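Side-chain contacts in probable glutamine-binding lipoprotein GlnH (GLNBP) (PDB 6H20), which binds amino acids such as aspartate and asparagine as a solute-binding lipoprotein and probably helps regulate protein kinase G in the control of glutamate metabolism: residues A197-E202 and E218-L223; T265-W270 and P276-P281; A141-L146 and L173-E178; F134-L139 and R256-G261; A45-R48 and R52-V55. One frame throughout, in Å; residues are numbered along the deposited sequence.

Interaction 1 (A197-E202 and E218-L223); sequences ALQQRE and EEDPYL
Leu198 and Leu223 meet tip to tip at the buried side of this contact. Their CD2 methyls are 3.8 Å apart. CG of Leu198 stands trans to its backbone N (chi1 -174°), which sends the isobutyl group straight at Leu223. This leucine pair is the close-packed part.

The other side is polar and looser. Gln199 and Asp220 run past each other in opposite directions, with amide and carboxylate planes 46° apart. The near atoms are Gln199 CG and Asp220 OD2, at 3.4 Å. At the exposed end, Arg201 NH2 makes a weak, bent hydrogen bond to Tyr222 OH (3.4 Å, 136°). A water adds to this link: it donates to Tyr222 OH at 3.0 Å and accepts weakly from Arg201 NE. The stronger partner of the Tyr222 hydroxyl is Asp150.

Arg201, with positive phi, is the C-prime residue of a Schellman motif that ends helix 191-199. Residues Asp220 to Leu223 form a type I turn.

The contact thus joins the C-terminal ends of helices 191-199 and 210-219. Leu195 covers Asp220 and Leu223 from the first helix, and strand 139-148 adds Pro148 and Leu146 beside the leucines.

Interaction 2 (T265-W270 and P276-P281); sequences TLYRKW and PAPAPP
Tyr267 carries this contact alone from the helix side, meeting Ala277 and Pro278 of the proline-rich tail. Its CG lies opposite the backbone N (chi1 -164°), which carries the ring out to Ala277 and Pro278. A chi2 of -82° turns the ring across the CA-CB-CG plane, and one face receives Pro278.

Pro278 CD sits over that face. It lies 3.8 Å from the centroid of the Tyr267 ring and 20° off the ring normal, which makes a CH-pi contact. The closest ring atom to Pro278 CD is Tyr267 CZ, at 3.6 Å, so the methylene is shifted toward the hydroxyl end. The two side chains run at about a right angle. Ala277 CB fits against the other end of the ring, obliquely, 3.6 Å from Tyr267 CD1. Alanine and proline therefore share the ring along its length. No hydrogen bond joins the segments.

The tail follows helix 262-270 and turns back along it. Trp263, one turn earlier, meets the Tyr267 ring and touches Pro278, Pro280 and Pro281. On the helix's flank toward helix 77-90, Leu266 and Trp270 pack on Phe77, and Lys269 forms a salt bridge with Asp80.

Interaction 3 (A141-L146 and L173-E178); sequences ANQRIL and LRRIRE
Segments 141-146 and 173-178 come closest at Gln143 and Arg175, with their CA atoms 8.6 Å apart. The first lies on strand 139-148, the second on helix 171-176. That spacing leaves room for one side chain to bridge, and no backbone bond crosses. Gln143 is the bridge. Its chain is extended, with CG opposite the backbone N (chi1 -178°), and it carries the amide to the helix surface.

The amide rests on aliphatic carbons. Gln143 OE1 lies 3.3 Å from Arg175 CB and 3.5 Å from Arg175 CG, while Gln143 NE2 is 3.8 Å from Ile176 CD1. These are packing contacts, without a hydrogen bond between the segments. The polar need of NE2 is met by Ser207 OG, with a weak bond to Ser172 O.

The site belongs to the type 2 periplasmic-binding-protein fold of family 3, near the ligand cleft. The side chain of Gln143 is about 7 Å from the bound asparagine and about 5 Å from the side chains of Asp209 and Thr171, both pocket residues.

Arg175 bends at chi2 (61°), and its guanidinium leads away from Gln143. Its NE bonds to Met230 O. Within segment 173-178, Arg174 NH2 forms a salt bridge with Glu178 OE2 at 2.9 Å. Glu178 also has a long, charge-only approach to Arg175.

Interaction 4 (F134-L139 and R256-G261); sequences FSTVYL and RIRNDG
The guanidinium of Arg258 meets Thr136 and Val137 at its edge. Both acceptors lie in its plane, and both are reached by the same nitrogen. Arg258 NH2 donates to Thr136 OG1 at 2.8 Å with an angle of 164°. It donates to Val137 O at 2.8 Å with an angle of 168°. The two N-H bonds of NH2 are thus both used, and both are nearly straight. On the carbonyl side the geometry is different: Arg258 NH2 stands above the Val137 carbonyl plane, not on a lone pair.

A water extends the edge. It accepts from Arg258 NH1 at 3.1 Å and lies 2.8 Å from Thr136 OG1. The hydroxyl and the water together hold one side of the guanidinium. The carbonyl of Val137 takes the other N-H of NH2, which helps to fix the rotation. A second guanidinium in the helix segment, that of Arg256, carries Ile257 CG2 over one face and Asp260 OD2 at its edge.

The contact ties the link between strands 132-134 and 139-148 to the end of helix 244-259, in the substrate-binding-protein fold of family 3. The segments are 117 residues apart in sequence. Arg258 reaches across with an extended chain from CG to NE. Thr136 holds its hydroxyl between the backbone N and the carbonyl carbon (chi1 56°), where it faces the arginine. The backbone N of Thr136 is hydrogen-bonded to OD1 of Asn251, on helix 244-259 like Arg258. Ser135 OG donates to Thr136 O at 2.8 Å and receives Val237 N.

Interaction 5 (A45-R48 and R52-V55); sequences ADIR and RLIV
A tight helix-to-strand connection underlies this contact: helix 45-50 leads almost directly into strand 53-57, a parallel strand of the large mixed sheet. Ile47 and Leu53 are the touching pair, and their CA atoms are 6.1 Å apart.

The two side chains lie next to each other and point the same way. Ile47 CD1 and Leu53 CD1 are 4.1 Å apart. Ile47 CG2 is also 4.1 Å from Leu53 CA, so this branch covers the start of the strand while the CD1 end runs on beside the leucine. The torsions explain the division. CG2 of Ile47 is placed trans to the backbone N, and CG1 is on the N side (chi1 -68°). Leu53 has CG trans to its own N (chi1 179°). The packing is apolar and not especially close. Arg52 takes part through its backbone: Ile47 CG2 is 3.8 Å from Arg52 O. The Arg52 side chain starts away from the helix and forms a salt bridge with Glu97, while Ile54 CD1 lies over one face of its guanidinium.

Neither segment is near an annotated binding site. The pair is buried under helix 77-90, where Ile89 touches both Ile47 and Leu53 and Val85 adds to Leu53. Strands 96-100 and 117-118 flank strand 53-57, and Asp116, just before the latter, packs against both side chains.

Interactions 3, 4 and 5 are buried; interactions 1 and 2 are only partly so. Chemistry varies with place. The side-chain pair of interaction 5 is apolar, interaction 2 is an aromatic ring against alanine and proline, and interaction 4 rests on nearly straight hydrogen bonds from an arginine. Interaction 3 sets an amide on aliphatic carbons near the ligand, while interaction 1 grades from leucines to a weak polar rim. Interactions 2 and 4 lie side by side: Pro281 O is 2.9 Å from Arg258 NE, and helices 244-259 and 262-270 are consecutive. Interactions 1 and 3 meet through Leu223 and Leu146. Interactions 3 and 5 reach the same sheet from opposite sides of the chain's centre.

Interaction 1 (A197-E202 and E218-L223)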
# COMPACT_ATOMS: atom_id res chain seq x y z
N ALA A 197 -19.77 -1.67 0.65
CA ALA A 197 -20.48 -2.06 1.87
C ALA A 197 -20.99 -0.84 2.63
O ALA A 197 -22.10 -0.86 3.18
CB ALA A 197 -19.57 -2.91 2.75
N LEU A 198 -20.18 0.22 2.69
CA LEU A 198 -20.61 1.41 3.42
C LEU A 198 -21.69 2.15 2.65
O LEU A 198 -22.66 2.64 3.23
CB LEU A 198 -19.40 2.31 3.69
CG LEU A 198 -19.63 3.55 4.57
CD1 LEU A 198 -20.31 3.20 5.90
CD2 LEU A 198 -18.30 4.24 4.82
N GLN A 199 -21.55 2.21 1.32
CA GLN A 199 -22.60 2.83 0.51
C GLN A 199 -23.93 2.13 0.69
O GLN A 199 -24.99 2.77 0.66
CB GLN A 199 -22.20 2.83 -0.96
CG GLN A 199 -21.08 3.79 -1.26
CD GLN A 199 -20.55 3.69 -2.67
OE1 GLN A 199 -20.45 2.60 -3.24
NE2 GLN A 199 -20.19 4.83 -3.24
N GLN A 200 -23.91 0.81 0.89
CA GLN A 200 -25.13 0.04 1.09
C GLN A 200 -25.51 -0.08 2.56
O GLN A 200 -26.43 -0.83 2.88
CB GLN A 200 -24.99 -1.34 0.45
CG GLN A 200 -24.52 -1.27 -0.98
CD GLN A 200 -24.72 -2.56 -1.73
OE1 GLN A 200 -25.43 -3.46 -1.27
NE2 GLN A 200 -24.11 -2.66 -2.90
N ARG A 201 -24.81 0.65 3.44
CA ARG A 201 -25.10 0.66 4.88
C ARG A 201 -25.02 -0.74 5.49
O ARG A 201 -25.75 -1.06 6.43
CB ARG A 201 -26.44 1.34 5.19
CG ARG A 201 -26.57 2.70 4.52
CD ARG A 201 -27.67 3.53 5.16
NE ARG A 201 -27.33 4.95 5.18
CZ ARG A 201 -27.80 5.85 4.33
NH1 ARG A 201 -28.64 5.48 3.37
NH2 ARG A 201 -27.43 7.12 4.43
N GLU A 202 -24.10 -1.57 4.99
CA GLU A 202 -23.84 -2.89 5.54
C GLU A 202 -22.74 -2.86 6.59
O GLU A 202 -22.48 -3.89 7.22
CB GLU A 202 -23.47 -3.85 4.42
CG GLU A 202 -24.60 -4.03 3.43
CD GLU A 202 -24.20 -4.81 2.21
OE1 GLU A 202 -22.99 -4.91 1.91
OE2 GLU A 202 -25.11 -5.33 1.52
N GLU A 218 -12.71 10.41 -2.56
CA GLU A 218 -12.83 10.97 -3.90
C GLU A 218 -13.96 10.33 -4.67
O GLU A 218 -14.60 11.00 -5.50
CB GLU A 218 -11.51 10.83 -4.67
CG GLU A 218 -10.36 11.60 -4.07
CD GLU A 218 -9.95 12.80 -4.91
OE1 GLU A 218 -10.82 13.35 -5.62
OE2 GLU A 218 -8.76 13.18 -4.86
N GLU A 219 -14.25 9.06 -4.40
CA GLU A 219 -15.37 8.40 -5.05
C GLU A 219 -16.70 8.70 -4.37
O GLU A 219 -17.75 8.59 -5.02
CB GLU A 219 -15.13 6.89 -5.07
CG GLU A 219 -13.97 6.50 -5.98
CD GLU A 219 -13.57 5.03 -5.89
OE1 GLU A 219 -13.48 4.38 -6.95
OE2 GLU A 219 -13.33 4.54 -4.77
N ASP A 220 -16.69 9.07 -3.10
CA ASP A 220 -17.92 9.24 -2.32
C ASP A 220 -17.72 10.40 -1.36
O ASP A 220 -17.40 10.20 -0.18
CB ASP A 220 -18.23 7.95 -1.55
CG ASP A 220 -19.58 7.97 -0.88
OD1 ASP A 220 -20.21 9.05 -0.82
OD2 ASP A 220 -20.01 6.90 -0.38
N PRO A 221 -17.94 11.64 -1.81
CA PRO A 221 -17.66 12.80 -0.94
C PRO A 221 -18.63 12.96 0.22
O PRO A 221 -18.44 13.87 1.04
CB PRO A 221 -17.74 13.99 -1.91
CG PRO A 221 -17.66 13.40 -3.27
CD PRO A 221 -18.24 12.03 -3.20
N TYR A 222 -19.64 12.09 0.34
CA TYR A 222 -20.45 12.04 1.55
C TYR A 222 -19.66 11.48 2.73
O TYR A 222 -20.07 11.66 3.88
CB TYR A 222 -21.71 11.21 1.22
CG TYR A 222 -22.56 10.71 2.38
CD1 TYR A 222 -23.05 11.58 3.34
CD2 TYR A 222 -22.90 9.36 2.47
CE1 TYR A 222 -23.86 11.12 4.39
CE2 TYR A 222 -23.70 8.90 3.49
CZ TYR A 222 -24.17 9.77 4.45
OH TYR A 222 -24.96 9.26 5.47
N LEU A 223 -18.53 10.83 2.47
CA LEU A 223 -17.70 10.30 3.54
C LEU A 223 -16.61 11.29 3.93
O LEU A 223 -16.20 12.15 3.13
CB LEU A 223 -17.07 8.98 3.10
CG LEU A 223 -18.03 8.02 2.42
CD1 LEU A 223 -17.25 6.76 2.03
CD2 LEU A 223 -19.18 7.65 3.34
O HOH W 1 -24.82 6.26 5.62

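Interaction 2 (T265-W270 and P276-P281)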
# COMPACT_ATOMS: atom_id res chain seq x y z
N THR A 265 6.03 15.53 -8.47
CA THR A 265 5.06 15.55 -9.55
C THR A 265 4.00 14.47 -9.35
O THR A 265 2.80 14.72 -9.55
CB THR A 265 5.79 15.37 -10.89
OG1 THR A 265 6.60 16.52 -11.14
CG2 THR A 265 4.82 15.17 -12.04
N LEU A 266 4.42 13.28 -8.93
CA LEU A 266 3.47 12.19 -8.72
C LEU A 266 2.55 12.46 -7.53
O LEU A 266 1.36 12.14 -7.59
CB LEU A 266 4.21 10.87 -8.54
CG LEU A 266 4.97 10.38 -9.77
CD1 LEU A 266 5.65 9.05 -9.46
CD2 LEU A 266 4.03 10.25 -10.97
N TYR A 267 3.08 13.04 -6.45
CA TYR A 267 2.23 13.41 -5.33
C TYR A 267 1.19 14.43 -5.76
O TYR A 267 0.00 14.30 -5.44
CB TYR A 267 3.07 13.99 -4.17
CG TYR A 267 2.31 14.04 -2.85
CD1 TYR A 267 1.43 15.08 -2.55
CD2 TYR A 267 2.47 13.03 -1.91
CE1 TYR A 267 0.73 15.11 -1.34
CE2 TYR A 267 1.79 13.05 -0.71
CZ TYR A 267 0.93 14.08 -0.43
OH TYR A 267 0.26 14.07 0.78
N ARG A 268 1.62 15.46 -6.50
CA ARG A 268 0.67 16.47 -6.95
C ARG A 268 -0.34 15.88 -7.93
O ARG A 268 -1.49 16.32 -7.98
CB ARG A 268 1.42 17.66 -7.55
CG ARG A 268 2.25 18.43 -6.52
CD ARG A 268 2.84 19.73 -7.07
NE ARG A 268 3.41 19.57 -8.40
CZ ARG A 268 2.78 19.89 -9.53
NH1 ARG A 268 1.56 20.40 -9.48
NH2 ARG A 268 3.37 19.70 -10.70
N LYS A 269 0.06 14.87 -8.70
CA LYS A 269 -0.85 14.26 -9.67
C LYS A 269 -1.96 13.49 -8.97
O LYS A 269 -3.12 13.52 -9.41
CB LYS A 269 -0.05 13.35 -10.59
CG LYS A 269 -0.83 12.59 -11.65
CD LYS A 269 0.14 11.84 -12.55
CE LYS A 269 -0.55 10.93 -13.55
NZ LYS A 269 0.46 10.05 -14.21
N TRP A 270 -1.65 12.83 -7.85
CA TRP A 270 -2.55 11.84 -7.26
C TRP A 270 -3.09 12.19 -5.89
O TRP A 270 -4.19 11.76 -5.56
CB TRP A 270 -1.84 10.47 -7.18
CG TRP A 270 -1.60 9.88 -8.54
CD1 TRP A 270 -0.39 9.67 -9.15
CD2 TRP A 270 -2.60 9.47 -9.47
NE1 TRP A 270 -0.58 9.13 -10.40
CE2 TRP A 270 -1.93 9.00 -10.62
CE3 TRP A 270 -4.00 9.44 -9.44
CZ2 TRP A 270 -2.62 8.51 -11.73
CZ3 TRP A 270 -4.68 8.96 -10.55
CH2 TRP A 270 -3.99 8.49 -11.67
N PRO A 276 -0.94 19.84 0.87
CA PRO A 276 0.23 20.13 0.03
C PRO A 276 1.29 19.06 0.21
O PRO A 276 1.38 18.41 1.25
CB PRO A 276 0.71 21.49 0.55
CG PRO A 276 -0.45 22.05 1.33
CD PRO A 276 -1.14 20.86 1.90
N ALA A 277 2.09 18.87 -0.83
CA ALA A 277 3.06 17.79 -0.84
C ALA A 277 4.08 18.00 0.28
O ALA A 277 4.58 19.12 0.46
CB ALA A 277 3.78 17.76 -2.19
N PRO A 278 4.38 16.98 1.07
CA PRO A 278 5.50 17.06 2.01
C PRO A 278 6.79 16.80 1.24
O PRO A 278 6.77 16.54 0.04
CB PRO A 278 5.21 15.91 2.97
CG PRO A 278 4.61 14.86 2.08
CD PRO A 278 3.78 15.63 1.05
N ALA A 279 7.91 16.90 1.95
CA ALA A 279 9.14 16.38 1.40
C ALA A 279 8.98 14.88 1.21
O ALA A 279 8.23 14.23 1.95
CB ALA A 279 10.30 16.64 2.36
N PRO A 280 9.66 14.28 0.23
CA PRO A 280 9.62 12.83 0.11
C PRO A 280 10.16 12.20 1.36
O PRO A 280 11.01 12.79 2.07
CB PRO A 280 10.53 12.55 -1.10
CG PRO A 280 10.71 13.83 -1.80
CD PRO A 280 10.51 14.92 -0.79
N PRO A 281 9.72 10.99 1.70
CA PRO A 281 10.27 10.30 2.87
C PRO A 281 11.77 10.15 2.73
O PRO A 281 12.29 9.87 1.65
CB PRO A 281 9.57 8.93 2.85
CG PRO A 281 8.45 9.06 1.91
CD PRO A 281 8.76 10.16 0.95

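Interaction 3 (A141-L146 and L173-E178)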
# COMPACT_ATOMS: atom_id res chain seq x y z
N ALA A 141 2.16 6.78 5.10
CA ALA A 141 0.75 7.00 5.41
C ALA A 141 0.48 6.66 6.87
O ALA A 141 1.36 6.22 7.61
CB ALA A 141 -0.13 6.18 4.46
N ASN A 142 -0.76 6.89 7.31
CA ASN A 142 -1.11 6.53 8.67
C ASN A 142 -2.56 6.09 8.72
O ASN A 142 -3.43 6.70 8.08
CB ASN A 142 -0.89 7.67 9.66
CG ASN A 142 -0.59 7.16 11.06
OD1 ASN A 142 -1.44 6.55 11.71
ND2 ASN A 142 0.64 7.41 11.54
N GLN A 143 -2.83 5.04 9.50
CA GLN A 143 -4.17 4.47 9.58
C GLN A 143 -5.13 5.44 10.26
O GLN A 143 -4.84 5.94 11.36
CB GLN A 143 -4.13 3.15 10.36
CG GLN A 143 -5.51 2.46 10.42
CD GLN A 143 -5.39 0.99 10.79
OE1 GLN A 143 -4.28 0.45 10.87
NE2 GLN A 143 -6.53 0.34 11.02
N ARG A 144 -6.28 5.68 9.64
CA ARG A 144 -7.33 6.53 10.23
C ARG A 144 -8.68 5.86 10.03
O ARG A 144 -8.77 4.66 9.71
CB ARG A 144 -7.25 7.97 9.70
CG ARG A 144 -5.92 8.66 10.05
CD ARG A 144 -5.92 10.13 9.66
NE ARG A 144 -6.85 10.88 10.49
CZ ARG A 144 -7.22 12.14 10.22
NH1 ARG A 144 -6.73 12.76 9.16
NH2 ARG A 144 -8.07 12.77 11.02
N ILE A 145 -9.75 6.63 10.20
CA ILE A 145 -11.13 6.13 10.14
C ILE A 145 -11.90 6.90 9.08
O ILE A 145 -11.78 8.13 8.97
CB ILE A 145 -11.81 6.29 11.52
CG1 ILE A 145 -11.06 5.51 12.61
CG2 ILE A 145 -13.27 5.85 11.45
CD1 ILE A 145 -11.48 5.89 14.03
N LEU A 146 -12.73 6.18 8.31
CA LEU A 146 -13.62 6.77 7.32
C LEU A 146 -15.06 6.46 7.71
O LEU A 146 -15.41 5.30 7.96
CB LEU A 146 -13.33 6.17 5.94
CG LEU A 146 -14.20 6.63 4.77
CD1 LEU A 146 -13.77 8.01 4.35
CD2 LEU A 146 -14.08 5.65 3.60
N LEU A 173 -6.18 -4.66 9.48
CA LEU A 173 -6.90 -5.65 10.26
C LEU A 173 -6.22 -5.87 11.60
O LEU A 173 -6.87 -5.90 12.65
CB LEU A 173 -6.97 -6.96 9.46
CG LEU A 173 -7.51 -8.22 10.14
CD1 LEU A 173 -8.85 -7.97 10.81
CD2 LEU A 173 -7.60 -9.35 9.11
N ARG A 174 -4.89 -6.00 11.58
CA ARG A 174 -4.16 -6.23 12.82
C ARG A 174 -4.37 -5.10 13.83
O ARG A 174 -4.53 -5.35 15.03
CB ARG A 174 -2.67 -6.42 12.51
CG ARG A 174 -1.79 -6.56 13.74
CD ARG A 174 -2.08 -7.84 14.52
NE ARG A 174 -1.21 -7.97 15.69
CZ ARG A 174 -1.34 -7.25 16.80
NH1 ARG A 174 -0.50 -7.43 17.81
NH2 ARG A 174 -2.31 -6.36 16.91
N ARG A 175 -4.44 -3.85 13.35
CA ARG A 175 -4.64 -2.73 14.27
C ARG A 175 -6.06 -2.70 14.83
O ARG A 175 -6.26 -2.39 16.01
CB ARG A 175 -4.31 -1.42 13.54
CG ARG A 175 -4.61 -0.15 14.34
CD ARG A 175 -3.80 -0.11 15.63
NE ARG A 175 -4.09 1.08 16.44
CZ ARG A 175 -5.07 1.17 17.33
NH1 ARG A 175 -5.89 0.14 17.53
NH2 ARG A 175 -5.24 2.29 18.02
N ILE A 176 -7.06 -2.99 14.00
CA ILE A 176 -8.44 -3.06 14.50
C ILE A 176 -8.61 -4.18 15.52
O ILE A 176 -9.45 -4.09 16.42
CB ILE A 176 -9.41 -3.20 13.31
CG1 ILE A 176 -9.33 -1.96 12.43
CG2 ILE A 176 -10.84 -3.45 13.79
CD1 ILE A 176 -9.54 -0.68 13.16
N ARG A 177 -7.82 -5.25 15.39
CA ARG A 177 -7.89 -6.35 16.36
C ARG A 177 -7.37 -5.96 17.74
O ARG A 177 -7.51 -6.75 18.68
CB ARG A 177 -7.14 -7.57 15.83
CG ARG A 177 -7.85 -8.29 14.69
CD ARG A 177 -8.83 -9.34 15.23
NE ARG A 177 -8.11 -10.50 15.76
CZ ARG A 177 -8.01 -10.78 17.05
NH1 ARG A 177 -8.60 -10.00 17.95
NH2 ARG A 177 -7.32 -11.84 17.45
N GLU A 178 -6.75 -4.79 17.89
CA GLU A 178 -6.32 -4.30 19.19
C GLU A 178 -7.40 -3.57 19.95
O GLU A 178 -7.26 -3.36 21.15
CB GLU A 178 -5.11 -3.37 19.04
CG GLU A 178 -3.88 -4.07 18.50
CD GLU A 178 -2.75 -3.11 18.19
OE1 GLU A 178 -2.84 -1.92 18.56
OE2 GLU A 178 -1.77 -3.56 17.56

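Interaction 4 (F134-L139 and R256-G261)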
# COMPACT_ATOMS: atom_id res chain seq x y z
N PHE A 134 12.30 -5.32 1.03
CA PHE A 134 11.64 -4.07 0.70
C PHE A 134 12.68 -3.03 0.31
O PHE A 134 13.79 -3.01 0.83
CB PHE A 134 10.87 -3.47 1.88
CG PHE A 134 9.64 -4.24 2.28
CD1 PHE A 134 8.44 -4.08 1.60
CD2 PHE A 134 9.68 -5.10 3.37
CE1 PHE A 134 7.30 -4.78 1.99
CE2 PHE A 134 8.55 -5.82 3.76
CZ PHE A 134 7.35 -5.64 3.07
N SER A 135 12.27 -2.15 -0.60
CA SER A 135 12.98 -0.90 -0.86
C SER A 135 12.87 0.03 0.35
O SER A 135 12.17 -0.25 1.33
CB SER A 135 12.33 -0.17 -2.04
OG SER A 135 11.05 0.33 -1.68
N THR A 136 13.57 1.16 0.25
CA THR A 136 13.34 2.26 1.17
C THR A 136 11.90 2.78 1.02
O THR A 136 11.17 2.45 0.08
CB THR A 136 14.31 3.40 0.90
OG1 THR A 136 14.21 3.82 -0.47
CG2 THR A 136 15.75 2.97 1.21
N VAL A 137 11.50 3.63 1.97
CA VAL A 137 10.12 4.10 2.03
C VAL A 137 9.86 5.09 0.89
O VAL A 137 10.59 6.07 0.73
CB VAL A 137 9.86 4.77 3.39
CG1 VAL A 137 8.44 5.37 3.44
CG2 VAL A 137 10.09 3.79 4.52
N TYR A 138 8.78 4.85 0.13
CA TYR A 138 8.41 5.78 -0.93
C TYR A 138 7.18 6.63 -0.63
O TYR A 138 6.91 7.59 -1.37
CB TYR A 138 8.26 5.06 -2.29
CG TYR A 138 7.05 4.17 -2.44
CD1 TYR A 138 5.83 4.68 -2.86
CD2 TYR A 138 7.14 2.80 -2.19
CE1 TYR A 138 4.72 3.85 -3.00
CE2 TYR A 138 6.04 1.96 -2.34
CZ TYR A 138 4.83 2.51 -2.74
OH TYR A 138 3.75 1.68 -2.88
N LEU A 139 6.45 6.34 0.44
CA LEU A 139 5.34 7.17 0.86
C LEU A 139 5.01 6.73 2.28
O LEU A 139 5.04 5.54 2.57
CB LEU A 139 4.11 6.92 -0.04
CG LEU A 139 2.91 7.84 0.20
CD1 LEU A 139 3.26 9.26 -0.19
CD2 LEU A 139 1.72 7.35 -0.62
N ARG A 256 16.61 8.64 -7.32
CA ARG A 256 16.40 9.50 -8.48
C ARG A 256 15.12 10.32 -8.36
O ARG A 256 15.14 11.54 -8.50
CB ARG A 256 16.40 8.70 -9.78
CG ARG A 256 16.23 9.64 -10.96
CD ARG A 256 16.24 8.90 -12.28
NE ARG A 256 15.20 7.88 -12.43
CZ ARG A 256 13.92 8.13 -12.72
NH1 ARG A 256 13.49 9.38 -12.85
NH2 ARG A 256 13.07 7.12 -12.89
N ILE A 257 13.99 9.65 -8.09
CA ILE A 257 12.72 10.38 -8.14
C ILE A 257 12.55 11.33 -6.95
O ILE A 257 11.86 12.35 -7.07
CB ILE A 257 11.51 9.45 -8.35
CG1 ILE A 257 11.27 8.56 -7.13
CG2 ILE A 257 11.67 8.65 -9.63
CD1 ILE A 257 9.91 7.81 -7.20
N ARG A 258 13.15 11.02 -5.80
CA ARG A 258 13.07 11.98 -4.69
C ARG A 258 13.81 13.27 -5.01
O ARG A 258 13.45 14.33 -4.48
CB ARG A 258 13.66 11.39 -3.41
CG ARG A 258 12.85 10.25 -2.82
CD ARG A 258 13.34 9.97 -1.41
NE ARG A 258 12.89 8.67 -0.91
CZ ARG A 258 13.57 7.53 -1.05
NH1 ARG A 258 14.73 7.50 -1.71
NH2 ARG A 258 13.08 6.41 -0.55
N ASN A 259 14.82 13.21 -5.87
CA ASN A 259 15.71 14.34 -6.09
C ASN A 259 15.52 15.03 -7.44
O ASN A 259 15.99 16.16 -7.60
CB ASN A 259 17.16 13.88 -5.95
CG ASN A 259 17.54 13.69 -4.52
OD1 ASN A 259 17.79 14.67 -3.81
ND2 ASN A 259 17.56 12.45 -4.06
N ASP A 260 14.87 14.39 -8.40
CA ASP A 260 14.75 14.97 -9.73
C ASP A 260 13.38 15.60 -9.98
O ASP A 260 13.09 15.97 -11.12
CB ASP A 260 15.14 13.97 -10.83
CG ASP A 260 14.07 12.92 -11.13
OD1 ASP A 260 12.98 12.91 -10.50
OD2 ASP A 260 14.32 12.09 -12.04
N GLY A 261 12.55 15.71 -8.95
CA GLY A 261 11.24 16.31 -9.07
C GLY A 261 10.12 15.34 -9.38
O GLY A 261 8.95 15.73 -9.31
O HOH W 2 16.31 4.90 -1.93

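Interaction 5 (A45-R48 and R52-V55)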
# COMPACT_ATOMS: atom_id res chain seq x y z
N ALA A 45 19.46 -7.61 -15.38
CA ALA A 45 19.65 -8.15 -16.73
C ALA A 45 18.59 -9.20 -17.05
O ALA A 45 18.17 -9.32 -18.21
CB ALA A 45 21.05 -8.75 -16.87
N ASP A 46 18.16 -9.96 -16.05
CA ASP A 46 17.14 -10.98 -16.29
C ASP A 46 15.80 -10.34 -16.61
O ASP A 46 15.06 -10.82 -17.48
CB ASP A 46 17.03 -11.91 -15.09
CG ASP A 46 18.25 -12.82 -14.94
OD1 ASP A 46 19.01 -12.96 -15.93
OD2 ASP A 46 18.43 -13.40 -13.85
N ILE A 47 15.46 -9.26 -15.90
CA ILE A 47 14.23 -8.53 -16.20
C ILE A 47 14.29 -7.96 -17.61
O ILE A 47 13.36 -8.10 -18.40
CB ILE A 47 13.99 -7.43 -15.15
CG1 ILE A 47 13.66 -8.06 -13.79
CG2 ILE A 47 12.88 -6.50 -15.61
CD1 ILE A 47 13.74 -7.08 -12.63
N ARG A 48 15.41 -7.32 -17.94
CA ARG A 48 15.58 -6.73 -19.26
C ARG A 48 15.43 -7.78 -20.35
O ARG A 48 14.79 -7.53 -21.38
CB ARG A 48 16.95 -6.05 -19.34
CG ARG A 48 16.99 -4.84 -20.23
CD ARG A 48 18.29 -4.08 -20.05
NE ARG A 48 19.45 -4.97 -20.06
CZ ARG A 48 20.28 -5.13 -19.03
NH1 ARG A 48 20.08 -4.46 -17.90
NH2 ARG A 48 21.31 -5.97 -19.13
N ARG A 52 10.06 -7.01 -20.07
CA ARG A 52 9.15 -6.16 -19.31
C ARG A 52 9.32 -6.46 -17.83
O ARG A 52 9.73 -7.56 -17.44
CB ARG A 52 7.68 -6.36 -19.73
CG ARG A 52 7.02 -7.60 -19.13
CD ARG A 52 7.52 -8.89 -19.78
NE ARG A 52 6.61 -10.01 -19.51
CZ ARG A 52 6.92 -11.29 -19.70
NH1 ARG A 52 8.13 -11.61 -20.16
NH2 ARG A 52 6.04 -12.24 -19.43
N LEU A 53 9.00 -5.46 -17.02
CA LEU A 53 8.92 -5.59 -15.57
C LEU A 53 7.54 -6.09 -15.19
O LEU A 53 6.53 -5.53 -15.64
CB LEU A 53 9.16 -4.22 -14.93
CG LEU A 53 9.11 -4.11 -13.41
CD1 LEU A 53 10.33 -4.81 -12.81
CD2 LEU A 53 9.06 -2.64 -12.96
N ILE A 54 7.48 -7.15 -14.39
CA ILE A 54 6.20 -7.73 -13.96
C ILE A 54 5.90 -7.21 -12.55
O ILE A 54 6.67 -7.45 -11.61
CB ILE A 54 6.22 -9.26 -14.01
CG1 ILE A 54 6.55 -9.72 -15.43
CG2 ILE A 54 4.89 -9.83 -13.54
CD1 ILE A 54 6.86 -11.20 -15.55
N VAL A 55 4.78 -6.49 -12.43
CA VAL A 55 4.45 -5.71 -11.24
C VAL A 55 3.18 -6.26 -10.63
O VAL A 55 2.15 -6.35 -11.31
CB VAL A 55 4.25 -4.23 -11.62
CG1 VAL A 55 3.87 -3.40 -10.39
CG2 VAL A 55 5.51 -3.66 -12.28